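Local atomic coordinates of alkylhalidase CmlS (PDB entry 3I3L), a protein that is a flavin-dependent halogenase of chloramphenicol biosynthesis, holding its FAD through a covalent flavin-aspartate bond. Residues T95-T106 / M435-L446. Residues are numbered along the deposited sequence; the frame is centred on the assembly and turned at random.
Sequences TFLWGQDQAPWT and MIAIGRHQRPEL
Trp105 lies flat between Ile436, in the last turns of helix 430-439, and Phe96, its neighbour across the hairpin. On the helix side Ile436 presses CG1 onto the pyrrole face, 3.9 Å from the centroid of that five-membered ring, while CD2 of Phe96 lies over the opposite face, toward its rim. The methyl of Met435 comes obliquely to the six-membered end of the indole, CE to CH2 3.4 Å; its chain bends at a nearly eclipsed chi3 (17°), so the methyl's exact place is less certain. The indole NE1 is buried here with no hydrogen-bonding partner. Gly439, with no side chain, lets the backbone come close beside the ring, its CA 3.4 Å from Thr106 O in a CA-H...O contact.

Beyond the helix the chain straightens and runs along the hairpin's edge. Thr106 N donates to Gly439 O (2.9 Å) and His441 N to Pro104 O (3.0 Å), flanking Trp105-Arg440 as an antiparallel non-hydrogen-bonded pair. His441 points in toward the hairpin. CB of Pro104 sits over one imidazole face, 3.6 Å from its centroid, and NE2 lies 2.8 Å from Thr106 OG1 in a hydrogen bond at the ring edge; that hydroxyl is also bonded to Thr95 OG1. Phe450 stacks on the imidazole as well. Further along, the chain curls round Pro104, whose CG fits against CB of Leu446, and Ala103 CB nestles against the carbonyl of Arg443.

The Thr95 side chain is about 14 Å from the bound FAD. The arrangement is a short extended segment, joined by a single beta bridge to the antiparallel hairpin 89-97/105-108, which ties the chain after helix 430-439 to the nine-stranded mixed sheet, apart from the Rossmann-type sheet.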
loop_
_atom_site.group_PDB
_atom_site.type_symbol
_atom_site.label_atom_id
_atom_site.label_comp_id
_atom_site.label_asym_id
_atom_site.label_seq_id
_atom_site.Cartn_x
_atom_site.Cartn_y
_atom_site.Cartn_z
ATOM N N THR A 95 -1.512 -15.012 4.980
ATOM C CA THR A 95 -1.844 -15.652 6.247
ATOM C C THR A 95 -0.938 -15.181 7.400
ATOM O O THR A 95 0.277 -15.031 7.238
ATOM C CB THR A 95 -1.893 -17.191 6.100
ATOM O OG1 THR A 95 -2.951 -17.532 5.167
ATOM C CG2 THR A 95 -2.206 -17.880 7.449
ATOM N N PHE A 96 -1.547 -14.960 8.555
ATOM C CA PHE A 96 -0.875 -14.378 9.711
ATOM C C PHE A 96 -0.957 -15.280 10.929
ATOM O O PHE A 96 -2.058 -15.729 11.305
ATOM C CB PHE A 96 -1.501 -13.021 10.024
ATOM C CG PHE A 96 -1.233 -12.006 8.984
ATOM C CD1 PHE A 96 -0.149 -11.157 9.083
ATOM C CD2 PHE A 96 -2.021 -11.934 7.870
ATOM C CE1 PHE A 96 0.138 -10.243 8.102
ATOM C CE2 PHE A 96 -1.739 -11.001 6.857
ATOM C CZ PHE A 96 -0.666 -10.147 6.983
ATOM N N LEU A 97 0.201 -15.572 11.533
ATOM C CA LEU A 97 0.211 -16.270 12.837
ATOM C C LEU A 97 0.627 -15.245 13.842
ATOM O O LEU A 97 1.814 -14.990 13.987
ATOM C CB LEU A 97 1.144 -17.490 12.852
ATOM C CG LEU A 97 0.968 -18.419 11.638
ATOM C CD1 LEU A 97 1.762 -19.709 11.820
ATOM C CD2 LEU A 97 -0.484 -18.736 11.370
ATOM N N TRP A 98 -0.365 -14.639 14.502
ATOM C CA TRP A 98 -0.211 -13.292 15.060
ATOM C C TRP A 98 -0.440 -13.232 16.555
ATOM O O TRP A 98 -1.579 -13.176 17.027
ATOM C CB TRP A 98 -1.161 -12.289 14.329
ATOM C CG TRP A 98 -0.612 -10.897 14.407
ATOM C CD1 TRP A 98 -1.123 -9.861 15.117
ATOM C CD2 TRP A 98 0.569 -10.416 13.773
ATOM N NE1 TRP A 98 -0.333 -8.748 14.961
ATOM C CE2 TRP A 98 0.732 -9.076 14.159
ATOM C CE3 TRP A 98 1.511 -10.996 12.920
ATOM C CZ2 TRP A 98 1.805 -8.291 13.725
ATOM C CZ3 TRP A 98 2.596 -10.221 12.503
ATOM C CH2 TRP A 98 2.717 -8.874 12.895
ATOM N N GLY A 99 0.658 -13.243 17.302
ATOM C CA GLY A 99 0.582 -13.416 18.737
ATOM C C GLY A 99 0.794 -14.866 19.083
ATOM O O GLY A 99 0.932 -15.712 18.164
ATOM N N GLN A 100 0.846 -15.178 20.388
ATOM C CA GLN A 100 1.084 -16.579 20.799
ATOM C C GLN A 100 -0.238 -17.217 21.128
ATOM O O GLN A 100 -1.159 -16.531 21.594
ATOM C CB GLN A 100 2.063 -16.648 21.990
ATOM C CG GLN A 100 3.498 -16.142 21.639
ATOM C CD GLN A 100 4.171 -17.000 20.574
ATOM O OE1 GLN A 100 4.163 -18.238 20.658
ATOM N NE2 GLN A 100 4.716 -16.355 19.539
ATOM N N ASP A 101 -0.359 -18.517 20.839
ATOM C CA ASP A 101 -1.624 -19.243 21.068
ATOM C C ASP A 101 -2.845 -18.538 20.525
ATOM O O ASP A 101 -3.873 -18.391 21.213
ATOM C CB ASP A 101 -1.785 -19.503 22.556
ATOM C CG ASP A 101 -0.769 -20.500 23.051
ATOM O OD1 ASP A 101 -0.966 -21.716 22.705
ATOM O OD2 ASP A 101 0.229 -20.068 23.715
ATOM N N GLN A 102 -2.736 -18.050 19.293
ATOM C CA GLN A 102 -3.904 -17.481 18.639
ATOM C C GLN A 102 -4.220 -18.383 17.489
ATOM O O GLN A 102 -3.332 -18.963 16.871
ATOM C CB GLN A 102 -3.639 -16.050 18.122
ATOM C CG GLN A 102 -3.159 -15.076 19.198
ATOM C CD GLN A 102 -4.250 -14.694 20.193
ATOM O OE1 GLN A 102 -5.282 -14.136 19.814
ATOM N NE2 GLN A 102 -4.019 -14.995 21.471
ATOM N N ALA A 103 -5.499 -18.508 17.199
ATOM C CA ALA A 103 -5.924 -19.123 15.945
ATOM C C ALA A 103 -5.259 -18.313 14.794
ATOM O O ALA A 103 -5.138 -17.088 14.893
ATOM C CB ALA A 103 -7.453 -19.002 15.861
ATOM N N PRO A 104 -4.875 -18.974 13.722
ATOM C CA PRO A 104 -4.414 -18.286 12.491
ATOM C C PRO A 104 -5.480 -17.386 11.884
ATOM O O PRO A 104 -6.650 -17.628 12.100
ATOM C CB PRO A 104 -4.117 -19.450 11.511
ATOM C CG PRO A 104 -3.925 -20.655 12.392
ATOM C CD PRO A 104 -4.836 -20.449 13.596
ATOM N N TRP A 105 -5.083 -16.338 11.168
ATOM C CA TRP A 105 -6.039 -15.652 10.299
ATOM C C TRP A 105 -5.537 -15.393 8.877
ATOM O O TRP A 105 -4.324 -15.284 8.651
ATOM C CB TRP A 105 -6.614 -14.379 10.951
ATOM C CG TRP A 105 -5.674 -13.230 10.988
ATOM C CD1 TRP A 105 -4.752 -12.909 11.983
ATOM C CD2 TRP A 105 -5.590 -12.203 9.998
ATOM N NE1 TRP A 105 -4.106 -11.725 11.639
ATOM C CE2 TRP A 105 -4.599 -11.279 10.430
ATOM C CE3 TRP A 105 -6.271 -11.968 8.768
ATOM C CZ2 TRP A 105 -4.247 -10.160 9.664
ATOM C CZ3 TRP A 105 -5.961 -10.797 8.032
ATOM C CH2 TRP A 105 -4.945 -9.924 8.480
ATOM N N THR A 106 -6.455 -15.349 7.904
ATOM C CA THR A 106 -6.075 -15.169 6.523
ATOM C C THR A 106 -6.830 -14.013 5.864
ATOM O O THR A 106 -8.065 -13.937 5.999
ATOM C CB THR A 106 -6.341 -16.470 5.739
ATOM O OG1 THR A 106 -5.440 -17.481 6.205
ATOM C CG2 THR A 106 -6.178 -16.275 4.191
ATOM N N MET A 435 -10.807 -7.114 10.457
ATOM C CA MET A 435 -10.105 -7.956 9.528
ATOM C C MET A 435 -9.743 -9.291 10.152
ATOM O O MET A 435 -9.990 -10.301 9.552
ATOM C CB MET A 435 -8.848 -7.277 8.987
ATOM C CG MET A 435 -9.102 -6.276 7.842
ATOM S SD MET A 435 -7.554 -5.761 6.951
ATOM C CE MET A 435 -6.462 -7.024 7.489
ATOM N N ILE A 436 -9.195 -9.268 11.367
ATOM C CA ILE A 436 -8.706 -10.448 12.044
ATOM C C ILE A 436 -9.846 -11.405 12.318
ATOM O O ILE A 436 -9.714 -12.602 12.060
ATOM C CB ILE A 436 -7.926 -10.123 13.357
ATOM C CG1 ILE A 436 -6.599 -9.384 13.058
ATOM C CG2 ILE A 436 -7.659 -11.396 14.217
ATOM C CD1 ILE A 436 -5.780 -8.951 14.338
ATOM N N ALA A 437 -10.941 -10.881 12.855
ATOM C CA ALA A 437 -12.162 -11.676 13.108
ATOM C C ALA A 437 -12.701 -12.319 11.844
ATOM O O ALA A 437 -12.953 -13.527 11.816
ATOM C CB ALA A 437 -13.263 -10.806 13.745
ATOM N N ILE A 438 -12.899 -11.539 10.792
ATOM C CA ILE A 438 -13.365 -12.106 9.530
ATOM C C ILE A 438 -12.410 -13.212 9.053
ATOM O O ILE A 438 -12.860 -14.295 8.632
ATOM C CB ILE A 438 -13.496 -11.012 8.480
ATOM C CG1 ILE A 438 -14.583 -10.018 8.874
ATOM C CG2 ILE A 438 -13.806 -11.592 7.119
ATOM C CD1 ILE A 438 -14.766 -8.956 7.791
ATOM N N GLY A 439 -11.095 -12.989 9.150
ATOM C CA GLY A 439 -10.171 -13.949 8.650
ATOM C C GLY A 439 -9.780 -15.092 9.562
ATOM O O GLY A 439 -8.958 -15.944 9.203
ATOM N N ARG A 440 -10.381 -15.141 10.739
ATOM C CA ARG A 440 -10.048 -16.139 11.747
ATOM C C ARG A 440 -10.373 -17.545 11.259
ATOM O O ARG A 440 -11.502 -17.818 10.870
ATOM C CB ARG A 440 -10.843 -15.832 13.029
ATOM C CG ARG A 440 -10.580 -16.804 14.189
ATOM C CD ARG A 440 -11.348 -16.398 15.508
ATOM N NE ARG A 440 -11.276 -14.958 15.862
ATOM C CZ ARG A 440 -10.191 -14.350 16.364
ATOM N NH1 ARG A 440 -9.054 -15.029 16.566
ATOM N NH2 ARG A 440 -10.231 -13.048 16.653
ATOM N N HIS A 441 -9.365 -18.431 11.250
ATOM C CA HIS A 441 -9.582 -19.871 10.991
ATOM C C HIS A 441 -10.457 -20.454 12.103
ATOM O O HIS A 441 -10.452 -19.987 13.263
ATOM C CB HIS A 441 -8.279 -20.646 10.938
ATOM C CG HIS A 441 -7.366 -20.251 9.814
ATOM N ND1 HIS A 441 -6.342 -21.068 9.364
ATOM C CD2 HIS A 441 -7.317 -19.120 9.051
ATOM C CE1 HIS A 441 -5.711 -20.466 8.369
ATOM N NE2 HIS A 441 -6.292 -19.286 8.151
ATOM N N GLN A 442 -11.205 -21.495 11.758
ATOM C CA GLN A 442 -12.197 -22.038 12.695
ATOM C C GLN A 442 -11.672 -23.231 13.509
ATOM O O GLN A 442 -12.419 -24.120 13.902
ATOM C CB GLN A 442 -13.471 -22.365 11.938
ATOM C CG GLN A 442 -14.053 -21.157 11.195
ATOM C CD GLN A 442 -14.502 -20.064 12.149
ATOM O OE1 GLN A 442 -13.849 -19.015 12.271
ATOM N NE2 GLN A 442 -15.596 -20.303 12.843
ATOM N N ARG A 443 -10.366 -23.235 13.742
ATOM C CA ARG A 443 -9.722 -24.213 14.576
ATOM C C ARG A 443 -8.511 -23.501 15.159
ATOM O O ARG A 443 -8.088 -22.481 14.604
ATOM C CB ARG A 443 -9.294 -25.429 13.720
ATOM C CG ARG A 443 -8.140 -25.159 12.755
ATOM C CD ARG A 443 -8.128 -26.134 11.592
ATOM N NE ARG A 443 -9.444 -26.217 10.969
ATOM C CZ ARG A 443 -9.896 -25.407 10.008
ATOM N NH1 ARG A 443 -9.137 -24.414 9.517
ATOM N NH2 ARG A 443 -11.127 -25.593 9.524
ATOM N N PRO A 444 -7.904 -24.064 16.225
ATOM C CA PRO A 444 -6.836 -23.371 16.977
ATOM C C PRO A 444 -5.509 -23.290 16.243
ATOM O O PRO A 444 -4.679 -22.439 16.564
ATOM C CB PRO A 444 -6.667 -24.235 18.254
ATOM C CG PRO A 444 -7.792 -25.329 18.170
ATOM C CD PRO A 444 -8.135 -25.436 16.720
ATOM N N GLU A 445 -5.298 -24.189 15.291
ATOM C CA GLU A 445 -3.993 -24.358 14.636
ATOM C C GLU A 445 -4.118 -24.362 13.109
ATOM O O GLU A 445 -5.216 -24.491 12.535
ATOM C CB GLU A 445 -3.322 -25.660 15.106
ATOM C CG GLU A 445 -4.318 -26.790 15.576
ATOM C CD GLU A 445 -4.944 -27.589 14.417
ATOM O OE1 GLU A 445 -6.200 -27.737 14.384
ATOM O OE2 GLU A 445 -4.166 -28.044 13.531
ATOM N N LEU A 446 -2.975 -24.226 12.458
ATOM C CA LEU A 446 -2.920 -24.064 11.028
ATOM C C LEU A 446 -2.933 -25.450 10.369
ATOM O O LEU A 446 -2.134 -26.322 10.730
ATOM C CB LEU A 446 -1.635 -23.304 10.674
ATOM C CG LEU A 446 -1.426 -22.853 9.230
ATOM C CD1 LEU A 446 -2.344 -21.735 8.892
ATOM C CD2 LEU A 446 0.032 -22.470 9.029
#